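Local structure of peptide methionine sulfoxide reductase MsrA (Corynebacterium diphtheriae, 4D7L) at residues H139-G144 / P182-A187; P50-G55 / L218-L223; P164-Q169 / I196-S201. The protein probably repairs oxidatively damaged proteins by reducing the S epimer of methionine sulfoxide back to methionine in a thiol-disulfide exchange cycle. All blocks are in the same frame, centred on the assembly; numbering follows the deposited sequence. Where two conformers were deposited one is given.

Interaction 1 (H139-G144 / P182-A187); sequences HDPTQG and PKLAAA. With PGE (triethylene glycol), chain J.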
loop_
_atom_site.group_PDB
_atom_site.type_symbol
_atom_site.label_atom_id
_atom_site.label_comp_id
_atom_site.label_asym_id
_atom_site.label_seq_id
_atom_site.Cartn_x
_atom_site.Cartn_y
_atom_site.Cartn_z
ATOM N N HIS A 139 3.866 -5.048 9.603
ATOM C CA HIS A 139 3.043 -6.153 9.126
ATOM C C HIS A 139 3.896 -7.410 9.095
ATOM O O HIS A 139 5.082 -7.351 9.386
ATOM C CB HIS A 139 2.442 -5.839 7.740
ATOM C CG HIS A 139 3.409 -5.957 6.606
ATOM N ND1 HIS A 139 4.603 -5.270 6.571
ATOM C CD2 HIS A 139 3.353 -6.673 5.452
ATOM C CE1 HIS A 139 5.251 -5.576 5.455
ATOM N NE2 HIS A 139 4.518 -6.430 4.765
ATOM N N ASP A 140 3.288 -8.535 8.742
ATOM C CA ASP A 140 4.010 -9.778 8.560
ATOM C C ASP A 140 4.287 -9.934 7.072
ATOM O O ASP A 140 3.346 -10.156 6.274
ATOM C CB ASP A 140 3.188 -10.952 9.091
ATOM C CG ASP A 140 3.919 -12.293 8.980
ATOM O OD1 ASP A 140 4.899 -12.414 8.230
ATOM O OD2 ASP A 140 3.510 -13.224 9.682
ATOM N N PRO A 141 5.555 -9.779 6.683
ATOM C CA PRO A 141 5.869 -9.783 5.250
ATOM C C PRO A 141 6.133 -11.195 4.708
ATOM O O PRO A 141 6.824 -11.315 3.699
ATOM C CB PRO A 141 7.136 -8.950 5.177
ATOM C CG PRO A 141 7.862 -9.350 6.487
ATOM C CD PRO A 141 6.755 -9.496 7.509
ATOM N N THR A 142 5.627 -12.233 5.373
ATOM C CA THR A 142 5.912 -13.605 4.953
ATOM C C THR A 142 4.659 -14.385 4.574
ATOM O O THR A 142 4.736 -15.603 4.340
ATOM C CB THR A 142 6.620 -14.411 6.080
ATOM O OG1 THR A 142 5.679 -14.639 7.150
ATOM C CG2 THR A 142 7.881 -13.669 6.615
ATOM N N GLN A 143 3.514 -13.711 4.506
ATOM C CA GLN A 143 2.247 -14.431 4.396
ATOM C C GLN A 143 1.696 -14.620 2.979
ATOM O O GLN A 143 0.679 -15.281 2.806
ATOM C CB GLN A 143 1.181 -13.737 5.250
ATOM C CG GLN A 143 1.575 -13.679 6.730
ATOM C CD GLN A 143 0.437 -13.187 7.597
ATOM O OE1 GLN A 143 -0.529 -12.633 7.097
ATOM N NE2 GLN A 143 0.535 -13.415 8.899
ATOM N N GLY A 144 2.369 -14.086 1.972
ATOM C CA GLY A 144 1.938 -14.330 0.611
ATOM C C GLY A 144 0.667 -13.563 0.285
ATOM O O GLY A 144 0.628 -12.346 0.429
ATOM N N PRO A 182 16.811 -13.447 7.976
ATOM C CA PRO A 182 17.196 -14.415 9.004
ATOM C C PRO A 182 16.348 -14.329 10.271
ATOM O O PRO A 182 16.128 -15.333 10.942
ATOM C CB PRO A 182 18.655 -14.044 9.309
ATOM C CG PRO A 182 19.119 -13.342 8.077
ATOM C CD PRO A 182 17.941 -12.569 7.612
ATOM N N LYS A 183 15.897 -13.132 10.599
ATOM C CA LYS A 183 15.118 -12.922 11.805
ATOM C C LYS A 183 13.754 -13.596 11.664
ATOM O O LYS A 183 13.249 -14.213 12.587
ATOM C CB LYS A 183 14.945 -11.424 12.044
ATOM C CG LYS A 183 16.225 -10.696 12.440
ATOM C CD LYS A 183 15.998 -9.180 12.443
ATOM C CE LYS A 183 17.112 -8.425 13.168
ATOM N NZ LYS A 183 16.854 -6.951 13.214
ATOM N N LEU A 184 13.155 -13.440 10.492
ATOM C CA LEU A 184 11.844 -14.021 10.206
ATOM C C LEU A 184 11.932 -15.539 10.086
ATOM O O LEU A 184 11.012 -16.255 10.489
ATOM C CB LEU A 184 11.277 -13.419 8.945
ATOM C CG LEU A 184 10.958 -11.932 9.147
ATOM C CD1 LEU A 184 10.729 -11.275 7.825
ATOM C CD2 LEU A 184 9.732 -11.790 10.009
ATOM N N ALA A 185 13.038 -16.016 9.519
ATOM C CA ALA A 185 13.299 -17.456 9.418
ATOM C C ALA A 185 13.399 -18.036 10.828
ATOM O O ALA A 185 12.902 -19.136 11.091
ATOM C CB ALA A 185 14.572 -17.741 8.639
ATOM N N ALA A 186 14.085 -17.311 11.715
ATOM C CA ALA A 186 14.270 -17.773 13.089
ATOM C C ALA A 186 12.942 -17.763 13.846
ATOM O O ALA A 186 12.786 -18.485 14.825
ATOM C CB ALA A 186 15.314 -16.923 13.824
ATOM N N ALA A 187 12.007 -16.920 13.421
ATOM C CA ALA A 187 10.688 -16.876 14.043
ATOM C C ALA A 187 9.789 -18.000 13.529
ATOM O O ALA A 187 8.660 -18.142 13.975
ATOM C CB ALA A 187 10.028 -15.509 13.808
HETATM C C1 PGE J . 8.783 -8.227 10.144
HETATM O O1 PGE J . 7.503 -8.160 10.757
HETATM C C2 PGE J . 9.722 -7.292 10.877
HETATM O O2 PGE J . 9.896 -7.770 12.196
#
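Leu184 meets Pro141 and Thr142 because its CG lies beside the backbone N and anti to the carbonyl carbon (chi1 -67°), which carries the isobutyl group off the helix toward the loop. On the other side, Thr142 holds CG2 anti to its own carbonyl carbon and OG1 between the backbone N and that carbon (chi1 69°): the methyl goes to the leucine and the hydroxyl turns back into the loop. Leu184 CD1 is the branch that does the touching. It comes tip to tip against the proline ring, 3.7 Å from Pro141 CG, and passes the threonine methyl at a slant, 3.9 Å from Thr142 CG2. The second branch, CD2, packs instead on a triethylene glycol probably left from the crystallisation liquor, 3.7 Å from its C1. That glycol also lies against Pro141 CD, while its O1 gives a hydrogen bond to His139 O.

Asp140 shapes the loop. Its OD1 takes the backbone N of Thr142 at 3.0 Å, an Asx turn, on the anti side of the carboxylate, and takes Thr142 OG1 at 2.6 Å on the syn side. The N-H bond shapes the turn; the OG1 bond holds the threonine rotamer, with its methyl facing the helix. Behind this, Pro141 O is held by Thr193 through its backbone and its OG1, and Leu184 also touches Ile192.

No polar group of 139-144 bonds to 182-187; several are tied to the rest of the fold, as His139 is to Ala135 O and Ser157 OG. What meets the last turn of helix 166-186 is carbon, a small apolar contact that the Asp140 bonds to Thr142 N and OG1 together probably help to aim.

Interaction 2 (P50-G55 / L218-L223); sequences PHAVLG and LHKNPL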
loop_
_atom_site.group_PDB
_atom_site.type_symbol
_atom_site.label_atom_id
_atom_site.label_comp_id
_atom_site.label_asym_id
_atom_site.label_seq_id
_atom_site.Cartn_x
_atom_site.Cartn_y
_atom_site.Cartn_z
ATOM N N PRO A 50 -7.864 17.871 -0.902
ATOM C CA PRO A 50 -6.726 17.937 0.016
ATOM C C PRO A 50 -6.856 16.930 1.141
ATOM O O PRO A 50 -7.973 16.663 1.592
ATOM C CB PRO A 50 -6.795 19.364 0.559
ATOM C CG PRO A 50 -7.448 20.143 -0.529
ATOM C CD PRO A 50 -8.453 19.202 -1.144
ATOM N N HIS A 51 -5.725 16.360 1.539
ATOM C CA HIS A 51 -5.639 15.362 2.604
ATOM C C HIS A 51 -6.417 15.839 3.843
ATOM O O HIS A 51 -6.221 16.962 4.310
ATOM C CB HIS A 51 -4.170 15.134 2.959
ATOM C CG HIS A 51 -3.893 13.869 3.715
ATOM N ND1 HIS A 51 -4.059 13.769 5.082
ATOM C CD2 HIS A 51 -3.372 12.688 3.309
ATOM C CE1 HIS A 51 -3.691 12.561 5.478
ATOM N NE2 HIS A 51 -3.282 11.881 4.418
ATOM N N ALA A 52 -7.284 14.978 4.371
ATOM C CA ALA A 52 -8.180 15.349 5.467
ATOM C C ALA A 52 -7.436 15.717 6.748
ATOM O O ALA A 52 -7.966 16.435 7.604
ATOM C CB ALA A 52 -9.178 14.215 5.736
ATOM N N VAL A 53 -6.213 15.217 6.904
ATOM C CA VAL A 53 -5.434 15.551 8.111
ATOM C C VAL A 53 -4.301 16.532 7.793
ATOM O O VAL A 53 -4.065 17.514 8.498
ATOM C CB VAL A 53 -4.842 14.262 8.739
ATOM C CG1 VAL A 53 -4.092 14.599 10.034
ATOM C CG2 VAL A 53 -5.980 13.265 9.034
ATOM N N LEU A 54 -3.586 16.236 6.717
ATOM C CA LEU A 54 -2.372 16.979 6.379
ATOM C C LEU A 54 -2.658 18.238 5.547
ATOM O O LEU A 54 -1.843 19.161 5.498
ATOM C CB LEU A 54 -1.401 16.055 5.634
ATOM C CG LEU A 54 -0.914 14.803 6.364
ATOM C CD1 LEU A 54 0.041 13.964 5.490
ATOM C CD2 LEU A 54 -0.234 15.178 7.674
ATOM N N GLY A 55 -3.814 18.267 4.890
ATOM C CA GLY A 55 -4.243 19.443 4.146
ATOM C C GLY A 55 -3.525 19.620 2.812
ATOM O O GLY A 55 -3.623 20.676 2.180
ATOM N N LEU A 218 -10.322 6.356 7.894
ATOM C CA LEU A 218 -10.403 6.210 9.340
ATOM C C LEU A 218 -10.513 7.553 10.040
ATOM O O LEU A 218 -11.061 7.640 11.139
ATOM C CB LEU A 218 -9.193 5.447 9.856
ATOM C CG LEU A 218 -9.131 4.004 9.360
ATOM C CD1 LEU A 218 -7.890 3.334 9.938
ATOM C CD2 LEU A 218 -10.419 3.234 9.732
ATOM N N HIS A 219 -9.999 8.607 9.414
ATOM C CA HIS A 219 -10.192 9.945 9.975
ATOM C C HIS A 219 -11.626 10.449 9.748
ATOM O O HIS A 219 -12.257 11.007 10.651
ATOM C CB HIS A 219 -9.196 10.942 9.376
ATOM C CG HIS A 219 -9.338 12.326 9.944
ATOM N ND1 HIS A 219 -8.786 12.685 11.154
ATOM C CD2 HIS A 219 -10.032 13.400 9.509
ATOM C CE1 HIS A 219 -9.105 13.941 11.423
ATOM N NE2 HIS A 219 -9.856 14.401 10.434
ATOM N N LYS A 220 -12.123 10.281 8.528
ATOM C CA LYS A 220 -13.461 10.738 8.163
ATOM C C LYS A 220 -14.544 9.965 8.895
ATOM O O LYS A 220 -15.603 10.510 9.186
ATOM C CB LYS A 220 -13.690 10.587 6.650
ATOM C CG LYS A 220 -12.838 11.517 5.782
ATOM C CD LYS A 220 -12.920 11.097 4.314
ATOM C CE LYS A 220 -12.108 12.007 3.404
ATOM N NZ LYS A 220 -12.092 11.420 2.014
ATOM N N ASN A 221 -14.301 8.680 9.143
ATOM C CA ASN A 221 -15.296 7.862 9.816
ATOM C C ASN A 221 -14.678 7.180 11.028
ATOM O O ASN A 221 -14.202 6.046 10.948
ATOM C CB ASN A 221 -15.882 6.822 8.856
ATOM C CG ASN A 221 -16.884 5.926 9.536
ATOM O OD1 ASN A 221 -17.454 6.290 10.581
ATOM N ND2 ASN A 221 -17.119 4.751 8.960
ATOM N N PRO A 222 -14.702 7.872 12.168
ATOM C CA PRO A 222 -14.110 7.349 13.399
ATOM C C PRO A 222 -14.849 6.114 13.938
ATOM O O PRO A 222 -14.352 5.472 14.866
ATOM C CB PRO A 222 -14.181 8.540 14.358
ATOM C CG PRO A 222 -15.164 9.465 13.779
ATOM C CD PRO A 222 -15.177 9.253 12.314
ATOM N N LEU A 223 -16.016 5.800 13.380
ATOM C CA LEU A 223 -16.703 4.551 13.723
ATOM C C LEU A 223 -16.167 3.379 12.879
ATOM O O LEU A 223 -16.461 2.213 13.159
ATOM C CB LEU A 223 -18.214 4.697 13.506
ATOM C CG LEU A 223 -18.900 5.719 14.429
ATOM C CD1 LEU A 223 -20.303 6.086 13.927
ATOM C CD2 LEU A 223 -18.947 5.233 15.880
#
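Val53 sets its CG2 methyl over one face of the His219 imidazole, and this is the close-fitting part of the contact. The methyl stands 3.7 Å from the ring centroid and 21° off the normal, a CH-pi interaction displaced toward the rim on the ND1 and CG side; Val53 CG2 to His219 ND1 is 3.6 Å. His219 swings its ring out from helix 217-220 with CG anti to the backbone N (chi1 -179°), far enough for the face to meet a loop that comes from well before it in the chain. Trp81 of helix 73-81 touches both Val53 and His219.

The other part is looser. Ala52 points its methyl at the helix, and Ala52 CB lies 4.0 Å from His219 CD2. The aliphatic end of Lys220 passes farther off, with Lys220 CE 4.3 Å from Ala52 CB. The ammonium of Lys220 is not spent here: NZ bonds to Gln215 O, with a long, weak ion pair to Asp212. All four touching residues are exposed, so solvent lies close around this contact.

What gives the loop its form is His51, a buried residue behind the contact. Its ND1 accepts two backbone N-H groups, from Val53 N at 3.2 Å and from Leu54 N at 3.0 Å, both tilted out of the imidazole plane. Its NE2 is bound to Thr89 OG1 of strand 86-94, and its ring meets that of Trp81 at a steep angle. This probably helps to place Val53 and Ala52 where they can face the helix.

Since no hydrogen bond joins 50-55 to 218-223, the direct attachment is apolar and CH-pi in kind; a polar link runs close by, from Ala52 N to Gln216 OE1 just before the helix.

Interaction 3 (P164-Q169 / I196-S201); sequences PNAEQQ and ILPLAS. With PGE (triethylene glycol), chain L.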
loop_
_atom_site.group_PDB
_atom_site.type_symbol
_atom_site.label_atom_id
_atom_site.label_comp_id
_atom_site.label_asym_id
_atom_site.label_seq_id
_atom_site.Cartn_x
_atom_site.Cartn_y
_atom_site.Cartn_z
ATOM N N PRO A 164 13.674 9.363 -10.341
ATOM C CA PRO A 164 14.798 9.147 -11.260
ATOM C C PRO A 164 15.729 8.012 -10.832
ATOM O O PRO A 164 16.457 7.470 -11.662
ATOM C CB PRO A 164 15.543 10.486 -11.236
ATOM C CG PRO A 164 15.049 11.210 -10.021
ATOM C CD PRO A 164 13.658 10.714 -9.754
ATOM N N ASN A 165 15.718 7.673 -9.548
ATOM C CA ASN A 165 16.543 6.582 -9.055
ATOM C C ASN A 165 15.711 5.366 -8.655
ATOM O O ASN A 165 16.118 4.614 -7.776
ATOM C CB ASN A 165 17.401 7.050 -7.879
ATOM C CG ASN A 165 18.409 8.096 -8.293
ATOM O OD1 ASN A 165 18.153 9.288 -8.193
ATOM N ND2 ASN A 165 19.554 7.650 -8.782
ATOM N N ALA A 166 14.556 5.176 -9.304
ATOM C CA ALA A 166 13.603 4.129 -8.879
ATOM C C ALA A 166 14.216 2.722 -8.817
ATOM O O ALA A 166 13.938 1.967 -7.882
ATOM C CB ALA A 166 12.372 4.113 -9.811
ATOM N N GLU A 167 15.044 2.351 -9.790
ATOM C CA GLU A 167 15.625 1.009 -9.750
ATOM C C GLU A 167 16.684 0.892 -8.652
ATOM O O GLU A 167 16.789 -0.147 -8.003
ATOM C CB GLU A 167 16.216 0.616 -11.112
ATOM C CG GLU A 167 16.942 -0.741 -11.112
ATOM C CD GLU A 167 16.126 -1.874 -10.476
ATOM O OE1 GLU A 167 14.908 -1.982 -10.748
ATOM O OE2 GLU A 167 16.708 -2.656 -9.691
ATOM N N GLN A 168 17.460 1.951 -8.431
ATOM C CA GLN A 168 18.404 1.952 -7.323
ATOM C C GLN A 168 17.673 1.884 -5.978
ATOM O O GLN A 168 18.116 1.180 -5.054
ATOM C CB GLN A 168 19.300 3.200 -7.354
ATOM C CG GLN A 168 20.274 3.251 -8.521
ATOM C CD GLN A 168 19.604 3.553 -9.871
ATOM O OE1 GLN A 168 18.429 3.937 -9.938
ATOM N NE2 GLN A 168 20.359 3.369 -10.955
ATOM N N GLN A 169 16.564 2.616 -5.859
ATOM C CA GLN A 169 15.773 2.560 -4.632
ATOM C C GLN A 169 15.170 1.157 -4.442
ATOM O O GLN A 169 15.097 0.650 -3.320
ATOM C CB GLN A 169 14.675 3.622 -4.657
ATOM C CG GLN A 169 15.212 5.055 -4.732
ATOM C CD GLN A 169 15.687 5.600 -3.402
ATOM O OE1 GLN A 169 16.713 5.177 -2.869
ATOM N NE2 GLN A 169 14.935 6.555 -2.858
ATOM N N ILE A 196 9.010 -6.373 -4.684
ATOM C CA ILE A 196 9.708 -5.096 -4.730
ATOM C C ILE A 196 10.171 -4.782 -6.154
ATOM O O ILE A 196 10.916 -5.564 -6.748
ATOM C CB ILE A 196 10.952 -5.077 -3.797
ATOM C CG1 ILE A 196 10.576 -5.396 -2.346
ATOM C CG2 ILE A 196 11.651 -3.719 -3.868
ATOM C CD1 ILE A 196 11.823 -5.617 -1.454
ATOM N N LEU A 197 9.723 -3.657 -6.704
ATOM C CA LEU A 197 10.124 -3.244 -8.062
ATOM C C LEU A 197 9.686 -1.803 -8.323
ATOM O O LEU A 197 8.839 -1.277 -7.611
ATOM C CB LEU A 197 9.532 -4.191 -9.124
ATOM C CG LEU A 197 8.010 -4.271 -9.268
ATOM C CD1 LEU A 197 7.628 -4.866 -10.622
ATOM C CD2 LEU A 197 7.387 -5.117 -8.150
ATOM N N PRO A 198 10.263 -1.158 -9.341
ATOM C CA PRO A 198 9.773 0.185 -9.679
ATOM C C PRO A 198 8.287 0.135 -10.048
ATOM O O PRO A 198 7.874 -0.838 -10.669
ATOM C CB PRO A 198 10.626 0.578 -10.883
ATOM C CG PRO A 198 11.915 -0.248 -10.713
ATOM C CD PRO A 198 11.480 -1.531 -10.095
ATOM N N LEU A 199 7.505 1.135 -9.644
ATOM C CA LEU A 199 6.101 1.229 -10.047
ATOM C C LEU A 199 5.966 1.118 -11.561
ATOM O O LEU A 199 5.095 0.423 -12.064
ATOM C CB LEU A 199 5.495 2.554 -9.578
ATOM C CG LEU A 199 4.038 2.813 -9.986
ATOM C CD1 LEU A 199 3.148 1.802 -9.255
ATOM C CD2 LEU A 199 3.646 4.239 -9.629
ATOM N N ALA A 200 6.863 1.780 -12.278
ATOM C CA ALA A 200 6.805 1.791 -13.743
ATOM C C ALA A 200 7.028 0.412 -14.344
ATOM O O ALA A 200 6.718 0.186 -15.520
ATOM C CB ALA A 200 7.830 2.778 -14.309
ATOM N N SER A 201 7.596 -0.502 -13.559
ATOM C CA SER A 201 7.871 -1.863 -14.034
ATOM C C SER A 201 6.783 -2.868 -13.662
ATOM O O SER A 201 6.881 -4.047 -14.020
ATOM C CB SER A 201 9.226 -2.333 -13.513
ATOM O OG SER A 201 10.257 -1.550 -14.110
HETATM C C1 PGE L . 13.406 -2.895 -14.735
HETATM O O1 PGE L . 12.832 -2.290 -13.587
HETATM C C2 PGE L . 12.311 -3.435 -15.632
HETATM O O2 PGE L . 11.691 -4.534 -14.988
#
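Pro198 is the residue on which both helix side chains converge. Ala166 turns its methyl toward the strand, and its CB lies 4.1 Å from Pro198 CB, the apolar half of the contact. Glu167 crosses the other end of the pyrrolidine ring at a slant: OE1 is 3.5 Å from Pro198 CG and equally near Pro198 CD, resting against carbon, and no hydrogen bond joins the two segments. The glutamate gets there by starting with CG anti to the backbone N (chi1 175°) and then bending at chi2 (49°), which brings the carboxylate alongside the CG-CD edge of the ring. Another conformer of Glu167 was deposited too, so this contact is less certain.

One step out, a triethylene glycol, probably from the crystallisation liquor, lies beside the ring. Its O1 and Ser201 OG share a hydrogen bond of 2.7 Å, and the same O1 is 3.6 Å from Pro198 CG. Ser201 N in turn bonds to Pro198 O at 2.9 Å, holding the short 3-10 turn close after the strand. On the helix side, Glu167 OE2 makes a long, weak ion pair with Arg174, whose NH2 also bonds to Ile196 O.

Helix 166-186 is the crossover of a beta-alpha-beta unit, and its first turn here covers the end of strand 195-198. That strand is an edge strand of the mixed sheet and runs parallel to 158-161, where Thr161 touches Pro198, while Ala170 continues the helix surface over the same proline.

In the fold
From the N terminus, the loop 50-55 comes first, ahead of the sheet, and interaction 2 closes the longest loop, bringing it to helix 217-220 near the far end of the chain. Interactions 1 and 3 both fall within that span, on the opposite side of the chain's centre. Interaction 1 joins the loop after helix 128-137 to the C-terminal end of helix 166-186; interaction 3 joins the start of that helix to edge strand 195-198. Their segments alternate along the chain, so the two loops cross, and between them they fasten both ends of one helix. The nearest atoms of interactions 1 and 3 are about 9 Å apart.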